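Local atomic coordinates of putative poly(3-hydroxybutyrate) depolymerase LpqC (Bordetella parapertussis 12822, PDB entry 3D0K), a protein that probably hydrolyses ester bonds of poly(3-hydroxybutyrate) or related esters, as a putative depolymerase of the alpha/beta-hydrolase type. Residues T178-E183 with Y245-R250; L231-G234 with A239-R242; A16-H21 with N25-L30. All blocks are in the same frame, centred on the assembly; numbering follows the deposited sequence.

Interaction 1 of 3, residues T178-E183 with Y245-R250; sequences TLPTFE and YEAGQR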
# COMPACT_ATOMS: atom_id res chain seq x y z
N THR A 178 -7.12 -10.63 -1.04
CA THR A 178 -6.83 -11.88 -0.31
C THR A 178 -7.81 -11.89 0.87
O THR A 178 -7.76 -11.01 1.75
CB THR A 178 -5.40 -11.80 0.28
OG1 THR A 178 -4.43 -11.87 -0.79
CG2 THR A 178 -5.15 -13.01 1.20
N LEU A 179 -8.67 -12.90 0.91
CA LEU A 179 -9.68 -12.94 1.97
C LEU A 179 -9.07 -13.44 3.28
O LEU A 179 -8.16 -14.24 3.24
CB LEU A 179 -10.80 -13.90 1.54
CG LEU A 179 -11.44 -13.50 0.22
CD1 LEU A 179 -12.43 -14.60 -0.23
CD2 LEU A 179 -12.13 -12.15 0.41
N PRO A 180 -9.60 -12.98 4.42
CA PRO A 180 -9.00 -13.28 5.74
C PRO A 180 -9.47 -14.67 6.22
O PRO A 180 -10.27 -14.80 7.15
CB PRO A 180 -9.52 -12.15 6.63
CG PRO A 180 -10.86 -11.80 5.97
CD PRO A 180 -10.76 -12.07 4.53
N THR A 181 -8.93 -15.69 5.57
CA THR A 181 -9.33 -17.07 5.83
C THR A 181 -8.28 -18.01 5.25
O THR A 181 -7.68 -17.73 4.23
CB THR A 181 -10.71 -17.43 5.20
OG1 THR A 181 -10.99 -18.81 5.45
CG2 THR A 181 -10.72 -17.23 3.67
N PHE A 182 -8.08 -19.12 5.95
CA PHE A 182 -7.17 -20.16 5.52
C PHE A 182 -7.87 -21.17 4.60
O PHE A 182 -7.27 -22.16 4.20
CB PHE A 182 -6.54 -20.80 6.75
CG PHE A 182 -5.48 -19.93 7.38
CD1 PHE A 182 -5.79 -19.03 8.39
CD2 PHE A 182 -4.14 -19.99 6.92
CE1 PHE A 182 -4.79 -18.20 8.95
CE2 PHE A 182 -3.14 -19.19 7.47
CZ PHE A 182 -3.45 -18.28 8.49
N GLU A 183 -9.12 -20.90 4.23
CA GLU A 183 -9.82 -21.83 3.32
C GLU A 183 -9.21 -21.91 1.91
O GLU A 183 -9.36 -22.94 1.25
CB GLU A 183 -11.29 -21.45 3.18
CG GLU A 183 -12.13 -21.69 4.41
CD GLU A 183 -13.42 -20.87 4.39
OE1 GLU A 183 -13.38 -19.60 4.53
OE2 GLU A 183 -14.48 -21.52 4.23
N TYR A 245 -14.48 -6.07 3.41
CA TYR A 245 -14.89 -5.54 4.70
C TYR A 245 -15.79 -6.50 5.49
O TYR A 245 -15.53 -6.80 6.65
CB TYR A 245 -15.52 -4.16 4.55
CG TYR A 245 -15.92 -3.57 5.88
CD1 TYR A 245 -14.96 -3.04 6.75
CD2 TYR A 245 -17.26 -3.53 6.28
CE1 TYR A 245 -15.34 -2.47 7.96
CE2 TYR A 245 -17.64 -2.98 7.51
CZ TYR A 245 -16.68 -2.45 8.32
OH TYR A 245 -17.06 -1.91 9.53
N GLU A 246 -16.84 -7.02 4.86
CA GLU A 246 -17.74 -7.94 5.58
C GLU A 246 -17.03 -9.27 5.92
O GLU A 246 -17.29 -9.86 6.99
CB GLU A 246 -19.04 -8.18 4.78
CG GLU A 246 -19.92 -6.91 4.60
CD GLU A 246 -20.68 -6.90 3.26
OE1 GLU A 246 -21.62 -6.09 3.08
OE2 GLU A 246 -20.30 -7.70 2.37
N ALA A 247 -16.13 -9.71 5.04
CA ALA A 247 -15.38 -10.95 5.27
C ALA A 247 -14.49 -10.82 6.51
O ALA A 247 -14.37 -11.76 7.30
CB ALA A 247 -14.48 -11.26 4.01
N GLY A 248 -13.88 -9.66 6.67
CA GLY A 248 -13.06 -9.37 7.85
C GLY A 248 -13.92 -9.31 9.12
O GLY A 248 -13.57 -9.90 10.16
N GLN A 249 -15.07 -8.65 9.02
CA GLN A 249 -16.05 -8.56 10.12
C GLN A 249 -16.42 -9.97 10.59
O GLN A 249 -16.38 -10.25 11.80
CB GLN A 249 -17.31 -7.85 9.64
CG GLN A 249 -17.84 -6.78 10.60
CD GLN A 249 -18.84 -5.80 9.91
OE1 GLN A 249 -19.39 -6.10 8.85
NE2 GLN A 249 -19.04 -4.63 10.52
N ARG A 250 -16.74 -10.85 9.64
CA ARG A 250 -17.14 -12.22 9.98
C ARG A 250 -15.98 -13.04 10.52
O ARG A 250 -16.20 -13.81 11.49
CB ARG A 250 -17.78 -12.95 8.82
CG ARG A 250 -19.20 -12.42 8.54
CD ARG A 250 -19.89 -13.34 7.55
NE ARG A 250 -19.09 -13.39 6.32
CZ ARG A 250 -19.26 -12.59 5.27
NH1 ARG A 250 -20.24 -11.70 5.25
NH2 ARG A 250 -18.46 -12.72 4.21
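Backbone torsions of -83° and 73° at P180 kink the chain so that its ring is carried toward A247 and G248, while chi1 of -58° at L179 brings the CD2 methyl alone beside A247. The kink is an inverse gamma turn centred on P180, closed by T181 N bonding to L179 O at 2.9 Å. Held on this corner, the pyrrolidine ring meets the helix with two of its carbons. P180 CD lies 3.8 Å from A247 CB, and P180 CG comes against the peptide link that follows, 3.8 Å from A247 O and equally far from G248 N. G248 has no side chain, and the ring rests directly on the helix backbone there. L179 CD2 extends the apolar patch more loosely, 4.4 Å from A247 CB. No hydrogen bond crosses between the two segments; the contact is van der Waals packing of a proline ring against a small-residue face of the helix.

The mixed sheet with its flanking helices, and what looks like a nucleophile elbow, is consistent with an alpha/beta-hydrolase fold. Within it, residues 178-183 belong to the loop leaving strand 168-172, and helix 237-255 lies in the crossover joining the neighbouring parallel strands 209-213 and 262-266. P180 also touches L200, which places the ring between helices 237-255 and 197-205.

The polar side chains of the loop bond away from helix 237-255. T181 OG1 accepts from E183 N at 3.1 Å, an ST turn, and donates to E183 OE1 at 2.7 Å, using the carboxylate's anti lone pair. At the other end of the segment, T178 OG1 is hydrogen-bonded to R156 NE and P187 O.

Interaction 2 of 3, residues L231-G234 with A239-R242; sequences LRQG and ARAR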
# COMPACT_ATOMS: atom_id res chain seq x y z
N LEU A 231 -13.79 -12.62 -9.51
CA LEU A 231 -15.23 -12.49 -9.87
C LEU A 231 -16.19 -12.80 -8.72
O LEU A 231 -17.16 -12.07 -8.53
CB LEU A 231 -15.54 -13.37 -11.08
CG LEU A 231 -14.84 -12.94 -12.37
CD1 LEU A 231 -15.08 -14.03 -13.46
CD2 LEU A 231 -15.36 -11.55 -12.81
N ARG A 232 -15.87 -13.84 -7.93
CA ARG A 232 -16.63 -14.23 -6.75
C ARG A 232 -16.79 -13.11 -5.71
O ARG A 232 -17.76 -13.09 -4.96
CB ARG A 232 -15.97 -15.47 -6.05
CG ARG A 232 -16.25 -16.77 -6.78
CD ARG A 232 -15.85 -18.02 -6.00
NE ARG A 232 -14.41 -18.20 -5.88
CZ ARG A 232 -13.62 -18.80 -6.78
NH1 ARG A 232 -14.10 -19.28 -7.92
NH2 ARG A 232 -12.33 -18.91 -6.54
N GLN A 233 -15.84 -12.18 -5.67
CA GLN A 233 -15.91 -11.04 -4.76
C GLN A 233 -16.84 -9.93 -5.24
O GLN A 233 -17.21 -9.07 -4.46
CB GLN A 233 -14.49 -10.48 -4.54
CG GLN A 233 -13.61 -11.59 -4.02
CD GLN A 233 -12.20 -11.16 -3.66
OE1 GLN A 233 -11.84 -9.98 -3.80
NE2 GLN A 233 -11.38 -12.12 -3.18
N GLY A 234 -17.26 -9.98 -6.51
CA GLY A 234 -18.22 -8.95 -7.01
C GLY A 234 -17.91 -8.44 -8.41
O GLY A 234 -16.86 -8.73 -8.96
N ALA A 239 -17.91 -3.05 -5.27
CA ALA A 239 -18.52 -4.25 -4.64
C ALA A 239 -17.49 -5.09 -3.89
O ALA A 239 -17.78 -5.60 -2.81
CB ALA A 239 -19.23 -5.13 -5.66
N ARG A 240 -16.30 -5.27 -4.49
CA ARG A 240 -15.30 -6.11 -3.86
C ARG A 240 -14.82 -5.54 -2.55
O ARG A 240 -14.50 -6.31 -1.61
CB ARG A 240 -14.12 -6.35 -4.80
CG ARG A 240 -14.57 -7.06 -6.03
CD ARG A 240 -13.45 -7.39 -7.03
NE ARG A 240 -14.06 -7.98 -8.22
CZ ARG A 240 -13.45 -8.18 -9.38
NH1 ARG A 240 -12.18 -7.82 -9.54
NH2 ARG A 240 -14.10 -8.70 -10.41
N ALA A 241 -14.71 -4.21 -2.48
CA ALA A 241 -14.32 -3.52 -1.25
C ALA A 241 -15.30 -3.84 -0.11
O ALA A 241 -14.91 -4.21 1.00
CB ALA A 241 -14.25 -1.98 -1.49
N ARG A 242 -16.60 -3.81 -0.40
CA ARG A 242 -17.62 -4.13 0.60
C ARG A 242 -17.57 -5.60 1.01
O ARG A 242 -17.77 -5.95 2.18
CB ARG A 242 -19.04 -3.85 0.05
CG ARG A 242 -19.27 -2.43 -0.47
CD ARG A 242 -20.80 -2.05 -0.28
NE ARG A 242 -20.91 -1.49 1.07
CZ ARG A 242 -21.00 -0.19 1.38
NH1 ARG A 242 -21.05 0.18 2.66
NH2 ARG A 242 -21.07 0.74 0.43
O HOH W 1 -13.43 -8.98 -1.46
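NE and NH2 of R240 both point at the one oxygen of G234: NE lies 3.0 Å from G234 O and NH2 lies 3.1 Å from the same atom. That oxygen sits at the guanidinium edge, in its plane. NH2 comes close to head-on to the carbonyl (166°), whereas NE stands above the carbonyl plane. The third nitrogen, NH1, is taken by the carbonyls of G175 and P225, two further loops.

R240 reaches this position with a chain extended from CG to NE, and CG packs 3.7 Å from Q233 CB. L231 lies alongside, its CD2 3.9 Å from R240 NH2. The acceptor is presented by a type I turn from L231 to G234, closed by G234 N to L231 O at 2.9 Å; G234 leaves the turn with a phi of 139°, a conformation suited to glycine.

Q233 finds its stronger partner in Y177 O, reached by NE2. Its OE1 takes a weak bond from a water that also donates to R240 O at 2.9 Å. G234, G175 and P225 all offer main-chain carbonyls to the guanidinium, which implies that its charge is probably stabilised by their dipoles while it ties three loops to the start of helix 237-255.

Interaction 3 of 3, residues A16-H21 with N25-L30; sequences ALELGH and NAIPYL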
# COMPACT_ATOMS: atom_id res chain seq x y z
N ALA A 16 21.04 9.03 2.73
CA ALA A 16 21.46 10.27 3.38
C ALA A 16 21.90 11.32 2.36
O ALA A 16 21.61 12.52 2.49
CB ALA A 16 22.57 9.99 4.43
N LEU A 17 22.57 10.86 1.30
CA LEU A 17 23.10 11.76 0.26
C LEU A 17 22.03 12.20 -0.75
O LEU A 17 22.16 13.25 -1.38
CB LEU A 17 24.20 11.04 -0.51
CG LEU A 17 25.50 10.77 0.27
CD1 LEU A 17 26.45 9.84 -0.52
CD2 LEU A 17 26.16 12.09 0.58
N GLU A 18 21.01 11.37 -0.94
CA GLU A 18 20.01 11.61 -1.99
C GLU A 18 18.75 12.28 -1.48
O GLU A 18 18.04 12.94 -2.25
CB GLU A 18 19.59 10.29 -2.65
CG GLU A 18 20.71 9.58 -3.48
CD GLU A 18 20.72 10.00 -4.97
OE1 GLU A 18 20.46 11.20 -5.26
OE2 GLU A 18 20.99 9.11 -5.84
N LEU A 19 18.45 12.10 -0.20
CA LEU A 19 17.17 12.56 0.34
C LEU A 19 17.37 13.73 1.32
O LEU A 19 16.42 14.17 2.00
CB LEU A 19 16.47 11.36 1.00
CG LEU A 19 14.97 11.23 0.98
CD1 LEU A 19 14.42 11.60 -0.40
CD2 LEU A 19 14.54 9.82 1.40
N GLY A 20 18.60 14.23 1.38
CA GLY A 20 18.96 15.31 2.30
C GLY A 20 18.38 16.65 1.88
O GLY A 20 18.12 17.51 2.73
N HIS A 21 18.20 16.83 0.57
CA HIS A 21 17.73 18.11 0.03
C HIS A 21 16.33 18.03 -0.53
O HIS A 21 15.84 16.95 -0.88
CB HIS A 21 18.69 18.66 -1.05
CG HIS A 21 19.05 17.68 -2.13
ND1 HIS A 21 20.25 17.74 -2.81
CD2 HIS A 21 18.37 16.62 -2.64
CE1 HIS A 21 20.29 16.76 -3.69
NE2 HIS A 21 19.17 16.07 -3.61
N ASN A 25 13.17 13.09 -6.50
CA ASN A 25 14.33 12.26 -6.83
C ASN A 25 13.89 10.88 -7.26
O ASN A 25 12.74 10.47 -7.01
CB ASN A 25 15.27 12.17 -5.61
CG ASN A 25 16.73 12.00 -6.01
OD1 ASN A 25 17.03 11.55 -7.13
ND2 ASN A 25 17.65 12.30 -5.08
N ALA A 26 14.78 10.18 -7.95
CA ALA A 26 14.58 8.75 -8.26
C ALA A 26 15.84 8.01 -7.79
O ALA A 26 16.92 8.16 -8.40
CB ALA A 26 14.35 8.54 -9.74
N ILE A 27 15.73 7.27 -6.69
CA ILE A 27 16.90 6.72 -5.99
C ILE A 27 16.94 5.22 -6.29
O ILE A 27 16.06 4.49 -5.83
CB ILE A 27 16.77 6.95 -4.49
CG1 ILE A 27 16.54 8.45 -4.17
CG2 ILE A 27 17.99 6.37 -3.74
CD1 ILE A 27 16.23 8.72 -2.70
N PRO A 28 17.95 4.75 -7.07
CA PRO A 28 18.10 3.29 -7.28
C PRO A 28 18.31 2.60 -5.92
O PRO A 28 19.02 3.15 -5.08
CB PRO A 28 19.34 3.18 -8.17
CG PRO A 28 20.10 4.49 -7.99
CD PRO A 28 19.01 5.52 -7.77
N TYR A 29 17.66 1.46 -5.66
CA TYR A 29 17.83 0.78 -4.37
C TYR A 29 17.97 -0.71 -4.63
O TYR A 29 17.26 -1.28 -5.46
CB TYR A 29 16.66 1.07 -3.40
CG TYR A 29 16.72 0.54 -1.95
CD1 TYR A 29 17.06 1.39 -0.86
CD2 TYR A 29 16.38 -0.76 -1.66
CE1 TYR A 29 17.08 0.90 0.48
CE2 TYR A 29 16.39 -1.26 -0.34
CZ TYR A 29 16.75 -0.44 0.73
OH TYR A 29 16.71 -1.02 2.02
N LEU A 30 18.91 -1.33 -3.93
CA LEU A 30 19.08 -2.77 -4.00
C LEU A 30 19.14 -3.30 -2.59
O LEU A 30 19.99 -2.89 -1.80
CB LEU A 30 20.35 -3.14 -4.79
CG LEU A 30 20.54 -4.65 -5.05
CD1 LEU A 30 19.34 -5.18 -5.81
CD2 LEU A 30 21.80 -4.91 -5.85
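E18, near the C-terminal end of helix 11-18, faces strand 23-29 with its CA 7.0 Å from that of I27, the chain having turned back through a short loop. N25 is the polar half of the contact. Its ND2 gives one bond to the main-chain E18 O at 2.9 Å and another to E18 OE1 at 3.0 Å; one amide nitrogen thus uses both its hydrogens on E18, gripping a main-chain carbonyl and the side chain of the same residue. The two bonds differ in geometry: E18 O lies in the amide plane of N25, whereas OE1 is met from above the carboxylate, whose plane stands 78° from that of the amide. A bend at chi2 of E18 (-91°) folds the carboxylate round to ND2. The amide oxygen, N25 OD1, takes a weak bond from A26 N.

I27 supplies the apolar half. Its CD1, at the end of an extended branch, touches E18 CB at 3.7 Å and L19 CD1 at 4.1 Å, the leucine and isoleucine crossing at about a right angle.

Strand 23-29 is an outermost strand of the sheet, pairing antiparallel with strand 40-46 through N25 with T44 and I27 with L42. L19 touches both strands, packing on I27 and T44, and its carbonyl accepts from R46 NH2, which sets helix 11-18 against this corner of the sheet.

How the interactions relate
Interactions 1 and 2 are neighbours, both built on helix 237-255; interaction 2 is nested within the chain loop closed by interaction 1, and L179 CG touches Q233 NE2 at 3.7 Å. Interaction 3 lies on the opposite side of the chain's centre, about 38 Å from interaction 1 between centres, at the other edge of the sheet. All three are partly buried and peripheral rather than central. Their chemistry differs: interaction 1 is apolar packing without a crossing bond, interaction 2 has a buried arginine held by backbone carbonyls, and interaction 3 combines an asparagine-to-glutamate grip with an isoleucine contact beside an edge strand.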